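Local coordinates for protein oxidized polyvinyl alcohol hydrolase (Pseudomonas sp. VM15C, PDB 3WWC) that hydrolyses beta-diketones such as 4,6-nonanedione and cleaves oxidized polyvinyl alcohol in the second step of polyvinyl alcohol degradation, at residues Asn314-Asp319 / Lys334-Pro339; Phe285-Ala288 / Val293-Ala296; Trp65-Gly70 / Asn76-Val81; Val52-Asn57 / Thr162-Asp167; Met46-Ile51 / Ser150-Ala155. The protein carries 1 engineered substitution. One frame throughout, in Å; residues are numbered along the deposited sequence.

Interaction 1 (Asn314-Asp319 / Lys334-Pro339); sequences NRWALD and KLTQPP
The indole of Trp-316 lies with one face against Pro-338. CA of Pro-338 sits 3.5 Å above the plane of the indole, over its centre. CB of Pro-338 makes a CH-pi contact with the six-membered ring, 3.6 Å from the centroid and only 5° off the normal. The two side chains run side by side and point the same way. At the edge, near the ring plane, stands the hydroxyl of Thr-336. NE1 of Trp-316 donates to OG1 of Thr-336 at 3.1 Å, with a bent N-H...O angle of 139°. A second, weak bond runs from the same N-H to the backbone O of Thr-336 at 3.2 Å. Two smaller contacts reach the indole obliquely. CD1 of Leu-335 is 3.9 Å from CZ2 of Trp-316, and CD of Pro-339 is 3.9 Å from CG of Trp-316. The indole leaves helix 310-322 with CG anti to the backbone N (chi1 175°), which carries it across to the loop 334-339. Trp-316 also touches Cys-344 of the edge strand 343-346 and Met-250 of strand 247-253. The contact therefore pins the loop to the helix near the surface of the fold. One N-H is shared by two acceptors of Thr-336, neither in a straight line. The grip is thus mixed: bent polar bonds hold the N-H edge, while C-H groups of Pro-338 pack on the face.

Interaction 2 (Phe285-Ala288 / Val293-Ala296); sequences FFSA and VHVA
His-294 leans from strand 292-298 against Phe-286 and Ser-287 of helix 275-288. Its CB is 3.5 Å from OG of Ser-287 and 3.9 Å from the backbone N of Ser-287. CG comes next, with OG of Ser-287 at 3.7 Å and CB of Phe-286 at 4.0 Å. The ring then divides its neighbours. On one branch, CD2 of His-294 meets CB of Phe-286 at 3.6 Å. On the other branch, ND1 of His-294 lies 3.6 Å from OG of Ser-287 but is not bonded to it. ND1 is instead hydrogen-bonded to the carbonyl O of Gly-347, where it must be the donor. At the tip, NE2 bonds to OG1 of Thr-251 in the neighbouring strand 247-253. Both nitrogens of the buried imidazole are thus satisfied, and the two bonds fix its rotation. CG of His-294 is anti to the backbone N (chi1 -177°), which sets the ring beside CB of Phe-286 and OG of Ser-287. OG of Ser-287 turns back along its own helix and bonds to the carbonyl O of Ser-283. Ser-283 belongs, by similarity, to the charge relay system, and its side chain is about 3 Å from that of His-294. Phe-286 meets the histidine chiefly through its CB. Its ring swings away to Asn-184, Leu-187 and Leu-188 on helix 178-189. CD2 of Phe-285 lies over one face of that ring. Helix 275-288 packed against the strand that follows it belongs to the alpha/beta hydrolase fold, where helices flank a central, mostly parallel sheet.

Interaction 3 (Trp65-Gly70 / Asn76-Val81); sequences WVPMTG and NDNLTV
Asn-78 lays its side chain across the end of strand 62-68, where it overlaps Pro-67 and Thr-69. CB of Asn-78 is 3.8 Å from CB of Thr-69. OD1 of Asn-78 rests 3.6 Å from CB of Pro-67. The amide nitrogen ND2 comes to 3.7 Å from the backbone O of Met-68, too long for a bond. A water makes the polar link instead. It donates to O of Pro-67 and to OD1 of Asn-78, each at 2.7 Å. CG of Asn-78 is anti to the backbone N (chi1 175°), which carries the amide from the helix to the strand. This is the start of a beta-alpha-beta unit made of strand 62-68, helix 75-80 and strand 96-100. The axes of strand segment 65-68 and helix segment 76-80 approach to 8.8 Å, with 129° between their directions. In alpha/beta hydrolases the loop after this strand commonly helps to form the oxyanion hole. Here Ser-71, just past Gly-70, lines the butanoic acid pocket. The side chain of Thr-69 is about 8 Å from that of Ala-177, an engineered residue at what is, by similarity, the nucleophile position. OG1 of Thr-69 is bonded to the carbonyl O of Glu-73, which ties the strand end to the turn before the helix. CD2 of Leu-79 meets CG of Pro-67 at 4.1 Å, the two side chains crossing at about a right angle.

Interaction 4 (Val52-Asn57 / Thr162-Asp167); sequences VYPAKN and TKYKLD
The hydroxyl oxygen OH of Tyr-164 meets carbon across the contact: CG of Pro-54, 3.6 Å away. The same proline atom lies over one face of the Tyr-164 ring. CG of Pro-54 is 3.4 Å from CE2 of Tyr-164 and 3.5 Å from CZ of Tyr-164. CB of Pro-54 backs it up, 3.7 Å from CE2 of Tyr-164. The proline therefore sits over the hydroxyl-bearing half of the ring, toward its CE2 side. From the same side of the ring plane as the proline, CG1 of Val-52 comes obliquely to the CE1 side, 4.0 Å from CE1 of Tyr-164. It is placed there by its first torsion, with CG1 anti to the backbone N (chi1 176°). The opposite face of the tyrosine carries CG of Lys-163, which lies 3.9 Å above the plane and offset toward the rim. The phenol ring is thus held between a proline from one segment and the aliphatic part of a lysine from its own. Val-52 and Pro-54 stand where strand 46-53 leaves the large mixed sheet of the alpha/beta hydrolase fold. Tyr-164 is in the loop that joins helix 148-160 to the short strand 166-167. The valine also touches Val-160 at the end of that helix, and Tyr-164 touches Glu-35. Polar bonds flank the contact: the backbone of Val-52 pairs with that of Gly-36, and the backbone of Lys-165 with that of Ala-62. N of Ala-55 is hydrogen-bonded to OG1 of Thr-96.

Interaction 5 (Met46-Ile51 / Ser150-Ala155); sequences MKRAFI and SSFFVA
Arg-48 lays its CB over one face of the Phe-152 ring and its guanidinium beside the CD2 rim, on the same side of the plane. CB of Arg-48 makes a CH-pi contact, 3.8 Å from the ring centroid and 24° off the normal. Its closest approach is 3.5 Å, to CZ of Phe-152. The arginine chain bends at chi2 and chi3, bringing the guanidinium to that rim. There CD2 of Phe-152 lies 3.4 Å above the guanidinium plane, over its centre. The two planes are 39° apart, so the groups are tilted. Phe-50 comes to the edge of the ring instead. Its CD1 is 4.1 Å from CZ of Phe-152, and the two side chains cross at a slant. The backbone O of Ala-49 also lies at that edge, 3.8 Å from CZ of Phe-152. The charged end of Arg-48 is buried. NH2 forms a salt bridge with OD1 of Asp-149 and a hydrogen bond with O of Val-101. These partners probably hold the guanidinium at the phenyl rim. Strand segment 46-51 and helix segment 150-155 run at 56° to each other, their axes come within 10.6 Å, and Phe-152 spans the gap. Its ring also touches His-43 of strand 36-43 and Pro-100 of strand 96-100. Helix 148-160 is thereby packed across three adjacent strands at one end of the central sheet.

Interactions 2 to 5 reach the same central sheet, and interaction 1 joins helix 310-322 to the loop before its edge strand 343-346. Interactions 4 and 5 share strand 46-53, lie about 17 Å apart between centres and cross along the chain. Interaction 3 is nested inside the loops that both close. It touches interaction 5 through Met-68 and Phe-153, and interaction 4 through Leu-79 and Tyr-53. Interactions 2 and 1 follow in series and meet at Val-295 and Leu-335. Interactions 2 and 5 lie on opposite sides of the chain's centre, with their own centres about 27 Å apart. Together the contacts fasten helices and loops to both ends of one alpha/beta hydrolase sheet.

Interaction 1 (Asn314-Asp319 / Lys334-Pro339)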
# COMPACT_ATOMS: atom_id res chain seq x y z
N ASN A 314 8.18 -11.91 3.61
CA ASN A 314 7.93 -10.76 4.46
C ASN A 314 9.22 -10.27 5.08
O ASN A 314 9.48 -9.06 5.13
CB ASN A 314 6.93 -11.06 5.59
CG ASN A 314 5.51 -11.31 5.12
OD1 ASN A 314 5.21 -11.20 3.93
ND2 ASN A 314 4.62 -11.63 6.08
N ARG A 315 10.06 -11.20 5.55
CA ARG A 315 11.32 -10.78 6.21
C ARG A 315 12.23 -10.15 5.18
O ARG A 315 12.84 -9.09 5.42
CB ARG A 315 12.05 -12.00 6.79
CG ARG A 315 11.38 -12.59 8.00
CD ARG A 315 12.28 -13.71 8.64
NE ARG A 315 12.38 -14.93 7.85
CZ ARG A 315 11.57 -15.98 7.97
NH1 ARG A 315 10.55 -15.98 8.84
NH2 ARG A 315 11.86 -17.06 7.27
N TRP A 316 12.35 -10.79 4.01
CA TRP A 316 13.23 -10.27 2.94
C TRP A 316 12.75 -8.89 2.47
O TRP A 316 13.55 -7.94 2.31
CB TRP A 316 13.25 -11.23 1.74
CG TRP A 316 14.02 -10.69 0.58
CD1 TRP A 316 15.40 -10.65 0.45
CD2 TRP A 316 13.50 -9.99 -0.54
NE1 TRP A 316 15.75 -9.96 -0.70
CE2 TRP A 316 14.60 -9.53 -1.32
CE3 TRP A 316 12.20 -9.68 -0.98
CZ2 TRP A 316 14.44 -8.80 -2.49
CZ3 TRP A 316 12.05 -8.95 -2.15
CH2 TRP A 316 13.17 -8.52 -2.89
N ALA A 317 11.44 -8.76 2.26
CA ALA A 317 10.94 -7.47 1.76
C ALA A 317 11.12 -6.36 2.77
O ALA A 317 11.63 -5.29 2.41
CB ALA A 317 9.42 -7.61 1.37
N LEU A 318 10.75 -6.57 4.04
CA LEU A 318 10.90 -5.50 5.02
C LEU A 318 12.35 -5.19 5.28
O LEU A 318 12.69 -4.02 5.38
CB LEU A 318 10.15 -5.84 6.32
CG LEU A 318 8.74 -5.18 6.46
CD1 LEU A 318 8.76 -3.65 6.50
CD2 LEU A 318 7.89 -5.67 5.29
N ASP A 319 13.21 -6.19 5.34
CA ASP A 319 14.62 -5.89 5.57
C ASP A 319 15.23 -5.19 4.38
O ASP A 319 16.17 -4.40 4.56
CB ASP A 319 15.40 -7.18 5.89
CG ASP A 319 15.00 -7.79 7.21
OD1 ASP A 319 14.26 -7.18 7.99
OD2 ASP A 319 15.42 -8.95 7.49
N LYS A 334 21.75 -1.86 -2.56
CA LYS A 334 22.19 -3.15 -3.09
C LYS A 334 21.13 -4.18 -2.84
O LYS A 334 20.88 -4.54 -1.69
CB LYS A 334 23.49 -3.59 -2.44
CG LYS A 334 24.63 -2.57 -2.80
CD LYS A 334 26.01 -3.10 -2.42
CE LYS A 334 27.12 -2.24 -3.08
NZ LYS A 334 27.09 -2.23 -4.59
N LEU A 335 20.50 -4.65 -3.90
CA LEU A 335 19.46 -5.65 -3.75
C LEU A 335 20.07 -7.00 -3.45
O LEU A 335 21.13 -7.34 -4.02
CB LEU A 335 18.68 -5.76 -5.07
CG LEU A 335 17.39 -6.57 -5.09
CD1 LEU A 335 16.38 -5.92 -4.17
CD2 LEU A 335 16.86 -6.57 -6.50
N THR A 336 19.45 -7.75 -2.54
CA THR A 336 19.90 -9.11 -2.28
C THR A 336 18.85 -10.04 -2.88
O THR A 336 17.74 -9.60 -3.20
CB THR A 336 20.04 -9.45 -0.80
OG1 THR A 336 18.76 -9.39 -0.16
CG2 THR A 336 21.03 -8.49 -0.13
N GLN A 337 19.20 -11.31 -3.04
CA GLN A 337 18.29 -12.29 -3.66
C GLN A 337 17.02 -12.57 -2.85
O GLN A 337 17.09 -12.84 -1.67
CB GLN A 337 19.06 -13.61 -3.84
CG GLN A 337 18.39 -14.67 -4.69
CD GLN A 337 19.32 -15.85 -4.92
OE1 GLN A 337 20.36 -15.72 -5.59
NE2 GLN A 337 18.96 -16.99 -4.37
N PRO A 338 15.85 -12.48 -3.50
CA PRO A 338 14.61 -12.76 -2.76
C PRO A 338 14.47 -14.28 -2.59
O PRO A 338 15.22 -15.07 -3.19
CB PRO A 338 13.52 -12.21 -3.69
CG PRO A 338 14.13 -12.47 -5.09
CD PRO A 338 15.59 -12.07 -4.89
N PRO A 339 13.51 -14.72 -1.81
CA PRO A 339 13.29 -16.15 -1.59
C PRO A 339 12.90 -16.82 -2.90
O PRO A 339 12.47 -16.19 -3.85
CB PRO A 339 12.07 -16.20 -0.67
CG PRO A 339 12.11 -14.82 0.02
CD PRO A 339 12.55 -13.89 -1.06

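Interaction 2 (Phe285-Ala288 / Val293-Ala296)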
# COMPACT_ATOMS: atom_id res chain seq x y z
N PHE A 285 6.33 5.07 -12.73
CA PHE A 285 6.38 6.35 -12.05
C PHE A 285 7.47 6.38 -11.02
O PHE A 285 8.26 7.34 -10.98
CB PHE A 285 5.04 6.66 -11.38
CG PHE A 285 5.06 7.90 -10.55
CD1 PHE A 285 4.84 9.13 -11.14
CD2 PHE A 285 5.40 7.84 -9.20
CE1 PHE A 285 4.97 10.29 -10.40
CE2 PHE A 285 5.53 9.01 -8.44
CZ PHE A 285 5.32 10.22 -9.05
N PHE A 286 7.55 5.35 -10.18
CA PHE A 286 8.54 5.40 -9.10
C PHE A 286 9.96 5.21 -9.61
O PHE A 286 10.88 5.77 -9.05
CB PHE A 286 8.19 4.38 -7.99
CG PHE A 286 6.99 4.79 -7.20
CD1 PHE A 286 7.03 5.95 -6.41
CD2 PHE A 286 5.82 4.00 -7.21
CE1 PHE A 286 5.92 6.33 -5.63
CE2 PHE A 286 4.71 4.37 -6.43
CZ PHE A 286 4.76 5.53 -5.64
N SER A 287 10.15 4.44 -10.67
CA SER A 287 11.47 4.28 -11.19
C SER A 287 12.00 5.57 -11.76
O SER A 287 13.20 5.83 -11.62
CB SER A 287 11.49 3.21 -12.29
OG SER A 287 11.25 1.97 -11.70
N ALA A 288 11.13 6.36 -12.38
CA ALA A 288 11.57 7.62 -12.98
C ALA A 288 11.99 8.64 -11.94
O ALA A 288 12.77 9.52 -12.22
CB ALA A 288 10.47 8.21 -13.88
N VAL A 293 14.18 4.57 -4.94
CA VAL A 293 14.70 3.27 -5.38
C VAL A 293 13.42 2.46 -5.61
O VAL A 293 12.64 2.32 -4.68
CB VAL A 293 15.53 2.58 -4.28
CG1 VAL A 293 15.83 1.12 -4.65
CG2 VAL A 293 16.84 3.34 -4.07
N HIS A 294 13.18 1.97 -6.82
CA HIS A 294 12.02 1.13 -7.05
C HIS A 294 12.47 -0.29 -7.32
O HIS A 294 13.36 -0.51 -8.13
CB HIS A 294 11.20 1.61 -8.26
CG HIS A 294 9.96 0.79 -8.45
ND1 HIS A 294 9.96 -0.36 -9.21
CD2 HIS A 294 8.78 0.83 -7.80
CE1 HIS A 294 8.82 -1.01 -9.01
NE2 HIS A 294 8.09 -0.31 -8.16
N VAL A 295 11.87 -1.24 -6.62
CA VAL A 295 12.19 -2.63 -6.82
C VAL A 295 10.91 -3.30 -7.40
O VAL A 295 9.82 -3.18 -6.80
CB VAL A 295 12.58 -3.32 -5.50
CG1 VAL A 295 12.85 -4.79 -5.80
CG2 VAL A 295 13.85 -2.67 -4.86
N ALA A 296 11.02 -3.93 -8.59
CA ALA A 296 9.90 -4.61 -9.21
C ALA A 296 10.04 -6.10 -8.92
O ALA A 296 11.02 -6.72 -9.33
CB ALA A 296 9.92 -4.33 -10.73

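Interaction 3 (Trp65-Gly70 / Asn76-Val81)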
# COMPACT_ATOMS: atom_id res chain seq x y z
N TRP A 65 6.40 -1.05 10.53
CA TRP A 65 5.67 -1.70 9.44
C TRP A 65 4.19 -1.43 9.67
O TRP A 65 3.65 -1.79 10.74
CB TRP A 65 5.98 -3.20 9.47
CG TRP A 65 5.15 -4.07 8.52
CD1 TRP A 65 4.58 -5.27 8.83
CD2 TRP A 65 4.91 -3.88 7.10
NE1 TRP A 65 4.02 -5.84 7.71
CE2 TRP A 65 4.21 -5.01 6.64
CE3 TRP A 65 5.23 -2.85 6.18
CZ2 TRP A 65 3.81 -5.16 5.29
CZ3 TRP A 65 4.84 -3.00 4.85
CH2 TRP A 65 4.14 -4.14 4.41
N VAL A 66 3.51 -0.86 8.67
CA VAL A 66 2.08 -0.56 8.72
C VAL A 66 1.43 -1.40 7.61
O VAL A 66 1.35 -0.97 6.46
CB VAL A 66 1.85 0.98 8.47
CG1 VAL A 66 0.40 1.32 8.40
CG2 VAL A 66 2.50 1.75 9.61
N PRO A 67 0.98 -2.61 7.95
CA PRO A 67 0.37 -3.50 6.97
C PRO A 67 -1.12 -3.25 6.85
O PRO A 67 -1.83 -3.00 7.85
CB PRO A 67 0.65 -4.88 7.56
CG PRO A 67 0.56 -4.63 9.07
CD PRO A 67 1.27 -3.33 9.22
N MET A 68 -1.59 -3.34 5.61
CA MET A 68 -3.02 -3.13 5.34
C MET A 68 -3.63 -4.30 4.63
O MET A 68 -3.08 -4.79 3.64
CB MET A 68 -3.21 -1.88 4.49
CG MET A 68 -2.82 -0.67 5.28
SD MET A 68 -2.86 0.87 4.30
CE MET A 68 -1.48 0.67 3.30
N THR A 69 -4.79 -4.74 5.11
CA THR A 69 -5.52 -5.80 4.44
C THR A 69 -6.20 -5.26 3.18
O THR A 69 -6.09 -4.06 2.84
CB THR A 69 -6.57 -6.37 5.43
OG1 THR A 69 -7.08 -7.59 4.87
CG2 THR A 69 -7.72 -5.37 5.68
N GLY A 70 -6.90 -6.15 2.50
CA GLY A 70 -7.60 -5.79 1.26
C GLY A 70 -9.10 -5.64 1.44
O GLY A 70 -9.59 -5.03 2.39
N ASN A 76 -7.40 -8.67 11.38
CA ASN A 76 -6.85 -9.80 12.16
C ASN A 76 -6.32 -10.90 11.27
O ASN A 76 -5.24 -11.49 11.56
CB ASN A 76 -7.92 -10.31 13.12
CG ASN A 76 -7.48 -11.56 13.87
OD1 ASN A 76 -6.46 -11.53 14.55
ND2 ASN A 76 -8.25 -12.64 13.76
N ASP A 77 -7.00 -11.18 10.17
CA ASP A 77 -6.50 -12.19 9.22
C ASP A 77 -5.11 -11.73 8.69
O ASP A 77 -4.15 -12.47 8.74
CB ASP A 77 -7.41 -12.36 8.00
CG ASP A 77 -8.73 -13.02 8.29
OD1 ASP A 77 -8.82 -13.80 9.25
OD2 ASP A 77 -9.66 -12.78 7.46
N ASN A 78 -5.04 -10.51 8.21
CA ASN A 78 -3.79 -9.99 7.66
C ASN A 78 -2.68 -10.05 8.68
O ASN A 78 -1.52 -10.23 8.32
CB ASN A 78 -4.07 -8.56 7.20
CG ASN A 78 -2.85 -7.85 6.71
OD1 ASN A 78 -2.17 -7.16 7.48
ND2 ASN A 78 -2.52 -8.03 5.42
N LEU A 79 -3.01 -9.89 9.95
CA LEU A 79 -2.00 -9.90 11.00
C LEU A 79 -1.65 -11.28 11.55
O LEU A 79 -0.50 -11.49 12.00
CB LEU A 79 -2.50 -9.05 12.20
CG LEU A 79 -2.51 -7.56 11.95
CD1 LEU A 79 -3.33 -6.86 13.05
CD2 LEU A 79 -1.03 -7.05 11.99
N THR A 80 -2.60 -12.23 11.52
CA THR A 80 -2.34 -13.50 12.21
C THR A 80 -2.52 -14.78 11.44
O THR A 80 -2.16 -15.87 11.96
CB THR A 80 -3.22 -13.65 13.43
OG1 THR A 80 -4.59 -13.75 12.99
CG2 THR A 80 -3.10 -12.42 14.33
N VAL A 81 -3.13 -14.74 10.26
CA VAL A 81 -3.38 -15.98 9.51
C VAL A 81 -2.30 -16.13 8.47
O VAL A 81 -2.05 -15.20 7.68
CB VAL A 81 -4.77 -15.94 8.84
CG1 VAL A 81 -4.94 -17.17 7.91
CG2 VAL A 81 -5.84 -15.88 9.95
O HOH W 1 -3.31 -5.07 8.82

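Interaction 4 (Val52-Asn57 / Thr162-Asp167)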
# COMPACT_ATOMS: atom_id res chain seq x y z
N VAL A 52 -1.28 -2.50 17.67
CA VAL A 52 0.15 -2.32 17.79
C VAL A 52 0.83 -3.57 18.32
O VAL A 52 0.44 -4.12 19.37
CB VAL A 52 0.51 -1.16 18.77
CG1 VAL A 52 2.07 -1.06 18.95
CG2 VAL A 52 -0.07 0.16 18.30
N TYR A 53 1.85 -4.03 17.60
CA TYR A 53 2.68 -5.15 18.10
C TYR A 53 4.10 -4.53 18.20
O TYR A 53 4.81 -4.36 17.18
CB TYR A 53 2.69 -6.34 17.10
CG TYR A 53 1.42 -7.19 17.00
CD1 TYR A 53 0.32 -6.78 16.23
CD2 TYR A 53 1.33 -8.42 17.66
CE1 TYR A 53 -0.82 -7.59 16.14
CE2 TYR A 53 0.20 -9.22 17.57
CZ TYR A 53 -0.87 -8.79 16.81
OH TYR A 53 -2.00 -9.62 16.71
N PRO A 54 4.58 -4.22 19.42
CA PRO A 54 5.91 -3.62 19.56
C PRO A 54 7.03 -4.57 19.15
O PRO A 54 6.96 -5.79 19.32
CB PRO A 54 6.01 -3.24 21.04
CG PRO A 54 4.58 -3.25 21.52
CD PRO A 54 3.86 -4.30 20.71
N ALA A 55 8.09 -3.99 18.58
CA ALA A 55 9.21 -4.77 18.11
C ALA A 55 9.87 -5.58 19.19
O ALA A 55 10.05 -5.05 20.29
CB ALA A 55 10.27 -3.82 17.50
N LYS A 56 10.29 -6.78 18.84
CA LYS A 56 11.05 -7.68 19.75
C LYS A 56 12.54 -7.69 19.38
O LYS A 56 12.91 -7.47 18.22
CB LYS A 56 10.57 -9.11 19.62
CG LYS A 56 9.14 -9.32 19.97
CD LYS A 56 8.81 -8.81 21.34
CE LYS A 56 7.64 -9.61 21.87
NZ LYS A 56 7.32 -10.71 20.87
N ASN A 57 13.39 -7.99 20.37
CA ASN A 57 14.86 -8.07 20.18
C ASN A 57 15.52 -6.80 19.64
O ASN A 57 16.56 -6.89 18.96
CB ASN A 57 15.23 -9.24 19.26
CG ASN A 57 14.89 -10.58 19.87
OD1 ASN A 57 14.98 -10.75 21.09
ND2 ASN A 57 14.49 -11.53 19.03
N THR A 162 4.89 8.18 20.60
CA THR A 162 5.04 8.81 21.92
C THR A 162 5.17 7.70 22.96
O THR A 162 5.59 7.98 24.10
CB THR A 162 3.83 9.75 22.29
OG1 THR A 162 2.66 8.94 22.48
CG2 THR A 162 3.62 10.83 21.25
N LYS A 163 4.82 6.46 22.64
CA LYS A 163 4.89 5.38 23.62
C LYS A 163 5.98 4.35 23.35
O LYS A 163 6.54 3.70 24.28
CB LYS A 163 3.54 4.63 23.71
CG LYS A 163 3.51 3.62 24.87
CD LYS A 163 2.22 2.83 24.91
CE LYS A 163 2.44 1.39 25.44
NZ LYS A 163 2.99 1.35 26.82
N TYR A 164 6.27 4.14 22.07
CA TYR A 164 7.31 3.21 21.67
C TYR A 164 8.32 3.99 20.83
O TYR A 164 7.94 4.94 20.15
CB TYR A 164 6.69 2.08 20.85
CG TYR A 164 5.73 1.22 21.64
CD1 TYR A 164 4.35 1.40 21.52
CD2 TYR A 164 6.21 0.27 22.57
CE1 TYR A 164 3.47 0.66 22.29
CE2 TYR A 164 5.32 -0.47 23.35
CZ TYR A 164 3.95 -0.26 23.20
OH TYR A 164 3.02 -0.99 23.91
N LYS A 165 9.60 3.63 20.89
CA LYS A 165 10.67 4.32 20.15
C LYS A 165 10.63 3.87 18.71
O LYS A 165 10.85 2.70 18.41
CB LYS A 165 12.03 3.98 20.74
CG LYS A 165 12.17 4.47 22.16
CD LYS A 165 13.59 4.21 22.65
CE LYS A 165 13.72 4.64 24.11
NZ LYS A 165 15.00 4.13 24.70
N LEU A 166 10.32 4.81 17.84
CA LEU A 166 10.21 4.52 16.41
C LEU A 166 11.29 5.26 15.64
O LEU A 166 11.64 6.42 15.95
CB LEU A 166 8.85 4.98 15.88
CG LEU A 166 7.64 4.45 16.66
CD1 LEU A 166 6.35 4.87 15.95
CD2 LEU A 166 7.69 2.91 16.77
N ASP A 167 11.84 4.58 14.64
CA ASP A 167 12.88 5.14 13.77
C ASP A 167 12.20 5.96 12.68
O ASP A 167 11.59 5.40 11.74
CB ASP A 167 13.69 3.98 13.21
CG ASP A 167 14.80 4.43 12.26
OD1 ASP A 167 14.80 5.59 11.82
OD2 ASP A 167 15.65 3.55 11.97

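Interaction 5 (Met46-Ile51 / Ser150-Ala155)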
# COMPACT_ATOMS: atom_id res chain seq x y z
N MET A 46 -13.89 11.17 12.45
CA MET A 46 -14.14 9.73 12.54
C MET A 46 -13.45 9.19 13.78
O MET A 46 -12.61 9.86 14.36
CB MET A 46 -13.53 9.02 11.32
CG MET A 46 -14.16 9.47 9.99
SD MET A 46 -13.38 8.60 8.53
CE MET A 46 -14.15 7.29 8.55
N LYS A 47 -13.86 7.99 14.20
CA LYS A 47 -13.24 7.31 15.32
C LYS A 47 -12.64 6.09 14.66
O LYS A 47 -13.36 5.28 14.08
CB LYS A 47 -14.25 6.83 16.30
CG LYS A 47 -15.09 7.99 16.64
CD LYS A 47 -14.63 8.61 17.84
CE LYS A 47 -15.79 8.41 18.80
NZ LYS A 47 -15.71 9.27 20.00
N ARG A 48 -11.32 5.98 14.79
CA ARG A 48 -10.57 4.91 14.16
C ARG A 48 -9.92 3.94 15.13
O ARG A 48 -9.77 4.22 16.32
CB ARG A 48 -9.48 5.54 13.26
CG ARG A 48 -9.98 6.55 12.30
CD ARG A 48 -10.96 5.97 11.26
NE ARG A 48 -10.43 4.83 10.51
CZ ARG A 48 -9.88 4.95 9.31
NH1 ARG A 48 -9.80 6.15 8.69
NH2 ARG A 48 -9.39 3.86 8.73
N ALA A 49 -9.49 2.79 14.62
CA ALA A 49 -8.84 1.81 15.44
C ALA A 49 -7.61 1.28 14.74
O ALA A 49 -7.51 1.34 13.50
CB ALA A 49 -9.78 0.61 15.75
N PHE A 50 -6.70 0.75 15.53
CA PHE A 50 -5.47 0.17 14.98
C PHE A 50 -4.85 -0.72 16.03
O PHE A 50 -5.18 -0.62 17.23
CB PHE A 50 -4.48 1.26 14.55
CG PHE A 50 -4.08 2.25 15.65
CD1 PHE A 50 -4.85 3.40 15.86
CD2 PHE A 50 -2.97 2.01 16.46
CE1 PHE A 50 -4.49 4.33 16.88
CE2 PHE A 50 -2.61 2.91 17.47
CZ PHE A 50 -3.36 4.07 17.68
N ILE A 51 -3.98 -1.63 15.60
CA ILE A 51 -3.39 -2.60 16.50
C ILE A 51 -1.88 -2.44 16.49
O ILE A 51 -1.25 -2.35 15.42
CB ILE A 51 -3.77 -4.03 16.06
CG1 ILE A 51 -5.30 -4.18 16.08
CG2 ILE A 51 -3.17 -5.09 17.00
CD1 ILE A 51 -5.83 -5.52 15.47
N SER A 150 -5.03 8.36 4.40
CA SER A 150 -3.64 8.78 4.32
C SER A 150 -3.27 9.64 5.52
O SER A 150 -2.20 9.46 6.13
CB SER A 150 -3.40 9.50 2.98
OG SER A 150 -2.07 9.98 2.87
N SER A 151 -4.14 10.60 5.87
CA SER A 151 -3.82 11.46 7.04
C SER A 151 -3.94 10.72 8.37
O SER A 151 -3.15 10.96 9.29
CB SER A 151 -4.69 12.72 7.04
OG SER A 151 -6.07 12.40 7.04
N PHE A 152 -4.87 9.78 8.47
CA PHE A 152 -5.01 9.03 9.71
C PHE A 152 -3.76 8.24 9.95
O PHE A 152 -3.28 8.19 11.06
CB PHE A 152 -6.20 8.06 9.55
CG PHE A 152 -6.20 6.90 10.50
CD1 PHE A 152 -5.95 7.05 11.87
CD2 PHE A 152 -6.46 5.62 10.01
CE1 PHE A 152 -5.97 5.93 12.72
CE2 PHE A 152 -6.48 4.50 10.87
CZ PHE A 152 -6.24 4.67 12.24
N PHE A 153 -3.18 7.63 8.93
CA PHE A 153 -2.01 6.77 9.18
C PHE A 153 -0.84 7.58 9.72
O PHE A 153 -0.10 7.08 10.53
CB PHE A 153 -1.54 6.06 7.88
CG PHE A 153 -2.59 5.22 7.22
CD1 PHE A 153 -3.68 4.66 7.91
CD2 PHE A 153 -2.48 5.01 5.85
CE1 PHE A 153 -4.65 3.91 7.21
CE2 PHE A 153 -3.42 4.27 5.15
CZ PHE A 153 -4.51 3.71 5.83
N VAL A 154 -0.68 8.81 9.25
CA VAL A 154 0.41 9.66 9.74
C VAL A 154 0.15 9.97 11.21
O VAL A 154 1.02 9.83 12.03
CB VAL A 154 0.48 10.95 8.89
CG1 VAL A 154 1.51 11.95 9.51
CG2 VAL A 154 0.93 10.58 7.49
N ALA A 155 -1.08 10.37 11.51
CA ALA A 155 -1.42 10.68 12.90
C ALA A 155 -1.29 9.48 13.82
O ALA A 155 -0.83 9.59 14.98
CB ALA A 155 -2.84 11.21 12.98